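PDB 1Z4E: transcriptional regulator from Bacillus halodurans, which probably acts as an acyltransferase of the GNAT family, its substrate not being established. Local coordinates for residues A[44-49]-A[55-60]; A[132-137]-A[142-147]. All coordinates share one frame; numbering follows the deposited sequence.

Contact 1: residues A[44-49]-A[55-60]; sequences RAFKEI and NELIVA
Ile49, near the end of helix 40-51, fills the angle between the helix and the start of strand 55-62 by touching both Asn55 and Leu57. From its CB the side chain forks. CG1 lies beside the backbone N (chi1 -68°), which leaves CG2 anti to it. Ile49 CG2 runs toward the strand backbone, 3.5 Å from Asn55 O, and also reaches the branch carbon of Leu57. The other arm starts with Ile49 CG1, which packs 3.7 Å from the amide nitrogen ND2 of Asn55. At the tip, Ile49 CD1 ends 3.8 Å from Leu57 CD1, the two side chains meeting at about a right angle. That same Leu57 methyl also approaches the ring of Phe46 at a slant, with Leu57 CD1 3.7 Å from Phe46 CD1, so one leucine branch is shared by two residues a helical turn apart. Leu57 also leans on Leu78 of the second subunit. Glu56 points to the other side of the strand, where Arg113 and Arg117 take its carboxylate in salt bridges. The buried Asn55 amide is satisfied at both ends: OD1 accepts from Gln71, while ND2 donates to Pro76 O of the second subunit and to a water 2.8 Å from Asn55 ND2. This water makes a weak bond back to Glu48 O. No direct hydrogen bond joins residues 44-49 to 55-60; they cohere through aliphatic and aromatic carbon, and the one polar side chain between them turns its bonding capacity to the neighbouring strand, the water and the dimer partner.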
loop_
_atom_site.group_PDB
_atom_site.type_symbol
_atom_site.label_atom_id
_atom_site.label_comp_id
_atom_site.label_asym_id
_atom_site.label_seq_id
_atom_site.Cartn_x
_atom_site.Cartn_y
_atom_site.Cartn_z
ATOM N N ARG A 44 -1.665 -15.091 13.968
ATOM C CA ARG A 44 -0.299 -14.879 13.498
ATOM C C ARG A 44 -0.155 -13.501 12.861
ATOM O O ARG A 44 0.860 -12.827 13.038
ATOM C CB ARG A 44 0.086 -15.966 12.488
ATOM C CG ARG A 44 0.355 -17.305 13.152
ATOM C CD ARG A 44 0.447 -18.449 12.153
ATOM N NE ARG A 44 0.643 -19.725 12.841
ATOM C CZ ARG A 44 0.301 -20.906 12.336
ATOM N NH1 ARG A 44 -0.259 -20.975 11.137
ATOM N NH2 ARG A 44 0.511 -22.017 13.033
ATOM N N ALA A 45 -1.172 -13.091 12.114
ATOM C CA ALA A 45 -1.151 -11.789 11.460
ATOM C C ALA A 45 -1.206 -10.684 12.511
ATOM O O ALA A 45 -0.468 -9.704 12.426
ATOM C CB ALA A 45 -2.336 -11.661 10.488
ATOM N N PHE A 46 -2.077 -10.847 13.506
ATOM C CA PHE A 46 -2.207 -9.849 14.563
ATOM C C PHE A 46 -0.880 -9.622 15.266
ATOM O O PHE A 46 -0.497 -8.481 15.522
ATOM C CB PHE A 46 -3.255 -10.261 15.605
ATOM C CG PHE A 46 -3.490 -9.212 16.656
ATOM C CD1 PHE A 46 -4.374 -8.158 16.421
ATOM C CD2 PHE A 46 -2.770 -9.231 17.851
ATOM C CE1 PHE A 46 -4.535 -7.132 17.359
ATOM C CE2 PHE A 46 -2.923 -8.208 18.797
ATOM C CZ PHE A 46 -3.806 -7.157 18.549
ATOM N N LYS A 47 -0.184 -10.710 15.589
ATOM C CA LYS A 47 1.106 -10.622 16.268
ATOM C C LYS A 47 2.152 -9.889 15.429
ATOM O O LYS A 47 2.925 -9.087 15.956
ATOM C CB LYS A 47 1.620 -12.023 16.620
ATOM C CG LYS A 47 0.809 -12.745 17.698
ATOM C CD LYS A 47 1.436 -14.105 18.027
ATOM C CE LYS A 47 0.676 -14.836 19.127
ATOM N NZ LYS A 47 1.291 -16.163 19.415
ATOM N N GLU A 48 2.182 -10.171 14.130
ATOM C CA GLU A 48 3.142 -9.521 13.237
ATOM C C GLU A 48 2.860 -8.021 13.171
ATOM O O GLU A 48 3.779 -7.204 13.218
ATOM C CB GLU A 48 3.057 -10.126 11.834
ATOM C CG GLU A 48 3.419 -11.601 11.775
ATOM C CD GLU A 48 4.844 -11.866 12.225
ATOM O OE1 GLU A 48 5.780 -11.340 11.583
ATOM O OE2 GLU A 48 5.027 -12.597 13.225
ATOM N N ILE A 49 1.582 -7.668 13.077
ATOM C CA ILE A 49 1.169 -6.271 13.018
ATOM C C ILE A 49 1.541 -5.564 14.323
ATOM O O ILE A 49 2.093 -4.459 14.317
ATOM C CB ILE A 49 -0.363 -6.170 12.796
ATOM C CG1 ILE A 49 -0.712 -6.680 11.390
ATOM C CG2 ILE A 49 -0.838 -4.734 12.996
ATOM C CD1 ILE A 49 -2.209 -6.844 11.133
ATOM N N ASN A 55 2.845 -0.381 11.562
ATOM C CA ASN A 55 1.717 -1.126 11.009
ATOM C C ASN A 55 0.732 -1.211 12.169
ATOM O O ASN A 55 1.038 -1.810 13.196
ATOM C CB ASN A 55 2.175 -2.522 10.575
ATOM C CG ASN A 55 1.230 -3.162 9.589
ATOM O OD1 ASN A 55 0.340 -2.500 9.046
ATOM N ND2 ASN A 55 1.423 -4.452 9.334
ATOM N N GLU A 56 -0.446 -0.608 12.022
ATOM C CA GLU A 56 -1.398 -0.600 13.122
ATOM C C GLU A 56 -2.837 -0.954 12.791
ATOM O O GLU A 56 -3.332 -0.698 11.690
ATOM C CB GLU A 56 -1.405 0.782 13.781
ATOM C CG GLU A 56 -0.024 1.368 14.026
ATOM C CD GLU A 56 -0.081 2.769 14.585
ATOM O OE1 GLU A 56 -0.983 3.533 14.182
ATOM O OE2 GLU A 56 0.786 3.113 15.418
ATOM N N LEU A 57 -3.505 -1.543 13.777
ATOM C CA LEU A 57 -4.913 -1.881 13.665
ATOM C C LEU A 57 -5.581 -0.882 14.598
ATOM O O LEU A 57 -5.228 -0.781 15.780
ATOM C CB LEU A 57 -5.168 -3.319 14.122
ATOM C CG LEU A 57 -4.801 -4.366 13.070
ATOM C CD1 LEU A 57 -4.738 -5.757 13.696
ATOM C CD2 LEU A 57 -5.833 -4.311 11.941
ATOM N N ILE A 58 -6.527 -0.132 14.051
ATOM C CA ILE A 58 -7.239 0.896 14.799
ATOM C C ILE A 58 -8.721 0.552 14.898
ATOM O O ILE A 58 -9.329 0.152 13.906
ATOM C CB ILE A 58 -7.125 2.256 14.077
ATOM C CG1 ILE A 58 -5.654 2.558 13.760
ATOM C CG2 ILE A 58 -7.771 3.344 14.907
ATOM C CD1 ILE A 58 -4.740 2.597 14.985
ATOM N N VAL A 59 -9.296 0.711 16.090
ATOM C CA VAL A 59 -10.716 0.431 16.279
ATOM C C VAL A 59 -11.474 1.622 16.864
ATOM O O VAL A 59 -10.908 2.433 17.615
ATOM C CB VAL A 59 -10.957 -0.795 17.218
ATOM C CG1 VAL A 59 -10.475 -2.084 16.545
ATOM C CG2 VAL A 59 -10.255 -0.585 18.564
ATOM N N ALA A 60 -12.747 1.730 16.479
ATOM C CA ALA A 60 -13.658 2.758 16.973
ATOM C C ALA A 60 -14.501 1.976 17.976
ATOM O O ALA A 60 -15.029 0.907 17.649
ATOM C CB ALA A 60 -14.534 3.287 15.843
HETATM O O HOH W 1 3.919 -5.479 10.190
#

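Contact 2: residues A[132-137]-A[142-147]; sequences DALRFY and FKASHE
Tyr137 and Phe142 carry most of this contact, joined by one backbone hydrogen bond and one aromatic pair. The hydrogen bond runs from Phe142 N to Tyr137 O over 3.0 Å, with an angle of 152° at the hydrogen, and ties the chain leaving helix 133-140 back to the helix. The same carbonyl oxygen lies at the edge of the Phe142 ring, Tyr137 O being 3.5 Å from Phe142 CD2.

The aromatic pair is T-shaped: Tyr137 turns its edge toward the face of Phe142, the ring centroids 5.7 Å apart and the planes at 86°. The nearest atoms of the two rings are Tyr137 CD1 and Phe142 CD2, 3.9 Å apart. Both side chains have CG anti to the carbonyl carbon, and they extend side by side in the same direction, toward Leu124 of strand 119-127. A face of Tyr137 is in turn covered by Phe136 CD2, which sits over the ring centre.

Apolar packing extends the contact at its more open end, where Leu134 CD1 meets Ala144 CB at 3.7 Å. An inverse gamma turn centred on Ala144, with a weak bond from Ser145 N to Lys143 O, bends the strand just where this methyl meets the leucine.

Polar bonding at the turn reaches the second subunit, whose Lys128 NZ donates to Ala144 O. On both sides of Ala144 the chain pairs antiparallel with a strand of that subunit, through Lys143 before it and His146 and Glu147 after it, and Leu149 and Met151 of the second subunit pack on Tyr137 and Phe142. The arrangement joins the last helix and last strand of a GNAT-fold chain, here part of the interface with the second subunit.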
loop_
_atom_site.group_PDB
_atom_site.type_symbol
_atom_site.label_atom_id
_atom_site.label_comp_id
_atom_site.label_asym_id
_atom_site.label_seq_id
_atom_site.Cartn_x
_atom_site.Cartn_y
_atom_site.Cartn_z
ATOM N N ASP A 132 -21.102 3.050 -2.698
ATOM C CA ASP A 132 -20.962 4.260 -1.889
ATOM C C ASP A 132 -19.568 4.592 -1.356
ATOM O O ASP A 132 -19.352 5.684 -0.828
ATOM C CB ASP A 132 -21.939 4.204 -0.709
ATOM C CG ASP A 132 -23.363 3.886 -1.143
ATOM O OD1 ASP A 132 -23.813 4.435 -2.173
ATOM O OD2 ASP A 132 -24.035 3.096 -0.449
ATOM N N ALA A 133 -18.624 3.670 -1.491
ATOM C CA ALA A 133 -17.281 3.913 -0.973
ATOM C C ALA A 133 -16.583 5.093 -1.637
ATOM O O ALA A 133 -16.054 5.966 -0.948
ATOM C CB ALA A 133 -16.423 2.646 -1.109
ATOM N N LEU A 134 -16.583 5.128 -2.968
ATOM C CA LEU A 134 -15.920 6.209 -3.687
ATOM C C LEU A 134 -16.399 7.575 -3.205
ATOM O O LEU A 134 -15.591 8.471 -2.938
ATOM C CB LEU A 134 -16.158 6.073 -5.191
ATOM C CG LEU A 134 -15.491 7.138 -6.058
ATOM C CD1 LEU A 134 -13.997 7.175 -5.782
ATOM C CD2 LEU A 134 -15.759 6.839 -7.534
ATOM N N ARG A 135 -17.717 7.716 -3.088
ATOM C CA ARG A 135 -18.347 8.951 -2.630
ATOM C C ARG A 135 -17.884 9.318 -1.212
ATOM O O ARG A 135 -17.597 10.480 -0.917
ATOM C CB ARG A 135 -19.869 8.772 -2.653
ATOM C CG ARG A 135 -20.658 10.017 -2.329
ATOM C CD ARG A 135 -22.152 9.801 -2.580
ATOM N NE ARG A 135 -22.392 9.089 -3.833
ATOM C CZ ARG A 135 -22.718 7.801 -3.906
ATOM N NH1 ARG A 135 -22.852 7.086 -2.796
ATOM N NH2 ARG A 135 -22.898 7.222 -5.087
ATOM N N PHE A 136 -17.834 8.319 -0.341
ATOM C CA PHE A 136 -17.404 8.506 1.045
ATOM C C PHE A 136 -16.013 9.135 1.120
ATOM O O PHE A 136 -15.778 10.073 1.890
ATOM C CB PHE A 136 -17.375 7.154 1.763
ATOM C CG PHE A 136 -16.740 7.200 3.132
ATOM C CD1 PHE A 136 -17.448 7.683 4.227
ATOM C CD2 PHE A 136 -15.431 6.764 3.319
ATOM C CE1 PHE A 136 -16.861 7.725 5.494
ATOM C CE2 PHE A 136 -14.836 6.805 4.576
ATOM C CZ PHE A 136 -15.553 7.286 5.667
ATOM N N TYR A 137 -15.088 8.611 0.327
ATOM C CA TYR A 137 -13.721 9.111 0.327
ATOM C C TYR A 137 -13.537 10.447 -0.384
ATOM O O TYR A 137 -12.705 11.262 0.031
ATOM C CB TYR A 137 -12.790 8.044 -0.254
ATOM C CG TYR A 137 -12.636 6.884 0.698
ATOM C CD1 TYR A 137 -11.918 7.035 1.882
ATOM C CD2 TYR A 137 -13.276 5.662 0.462
ATOM C CE1 TYR A 137 -11.840 6.012 2.812
ATOM C CE2 TYR A 137 -13.205 4.624 1.394
ATOM C CZ TYR A 137 -12.485 4.812 2.568
ATOM O OH TYR A 137 -12.433 3.822 3.518
ATOM N N PHE A 142 -10.316 12.929 -0.678
ATOM C CA PHE A 142 -9.470 12.019 -1.443
ATOM C C PHE A 142 -9.830 12.160 -2.917
ATOM O O PHE A 142 -10.971 12.492 -3.262
ATOM C CB PHE A 142 -9.714 10.560 -1.039
ATOM C CG PHE A 142 -9.040 10.149 0.241
ATOM C CD1 PHE A 142 -7.746 9.629 0.224
ATOM C CD2 PHE A 142 -9.712 10.241 1.456
ATOM C CE1 PHE A 142 -7.129 9.204 1.406
ATOM C CE2 PHE A 142 -9.101 9.816 2.648
ATOM C CZ PHE A 142 -7.807 9.297 2.616
ATOM N N LYS A 143 -8.859 11.892 -3.781
ATOM C CA LYS A 143 -9.071 11.947 -5.222
ATOM C C LYS A 143 -8.833 10.551 -5.806
ATOM O O LYS A 143 -7.832 9.909 -5.489
ATOM C CB LYS A 143 -8.097 12.941 -5.872
ATOM C CG LYS A 143 -8.163 12.951 -7.398
ATOM C CD LYS A 143 -7.182 13.946 -8.014
ATOM C CE LYS A 143 -7.596 15.393 -7.755
ATOM N NZ LYS A 143 -8.898 15.751 -8.406
ATOM N N ALA A 144 -9.749 10.088 -6.655
ATOM C CA ALA A 144 -9.625 8.776 -7.284
ATOM C C ALA A 144 -8.758 8.926 -8.540
ATOM O O ALA A 144 -9.211 8.734 -9.669
ATOM C CB ALA A 144 -11.005 8.241 -7.641
ATOM N N SER A 145 -7.495 9.260 -8.312
ATOM C CA SER A 145 -6.530 9.493 -9.372
ATOM C C SER A 145 -5.903 8.245 -9.982
ATOM O O SER A 145 -5.394 8.295 -11.104
ATOM C CB SER A 145 -5.416 10.387 -8.830
ATOM O OG SER A 145 -4.814 9.780 -7.690
ATOM N N HIS A 146 -5.949 7.131 -9.254
ATOM C CA HIS A 146 -5.319 5.893 -9.705
ATOM C C HIS A 146 -6.250 4.694 -9.858
ATOM O O HIS A 146 -7.359 4.670 -9.324
ATOM C CB HIS A 146 -4.203 5.501 -8.718
ATOM C CG HIS A 146 -3.027 6.433 -8.717
ATOM N ND1 HIS A 146 -3.146 7.788 -8.482
ATOM C CD2 HIS A 146 -1.705 6.198 -8.902
ATOM C CE1 HIS A 146 -1.947 8.345 -8.524
ATOM N NE2 HIS A 146 -1.056 7.404 -8.778
ATOM N N GLU A 147 -5.775 3.701 -10.604
ATOM C CA GLU A 147 -6.499 2.450 -10.790
ATOM C C GLU A 147 -5.906 1.536 -9.719
ATOM O O GLU A 147 -4.685 1.507 -9.547
ATOM C CB GLU A 147 -6.214 1.834 -12.163
ATOM C CG GLU A 147 -6.916 2.495 -13.337
ATOM C CD GLU A 147 -8.424 2.366 -13.270
ATOM O OE1 GLU A 147 -8.928 1.538 -12.479
ATOM O OE2 GLU A 147 -9.106 3.090 -14.021
#

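In the fold
Contacts 1 and 2 lie on opposite sides of the chain's centre, their own centres 24 Å apart, and share no helix or strand. Contact 1 is wholly buried and nearer the middle; contact 2 is only partly buried. Each joins a helix to the strand that follows it, but contact 1 relies on carbon packing without a direct hydrogen bond, whereas contact 2 adds a backbone bond and an aromatic pair. Helix 102-116 reaches both: Arg113, with Arg117 just past its end, pairs with Glu56, and Ile111 packs on Phe142. Both also meet the second subunit, contact 1 through side chains, contact 2 through side chains and also antiparallel strand pairing.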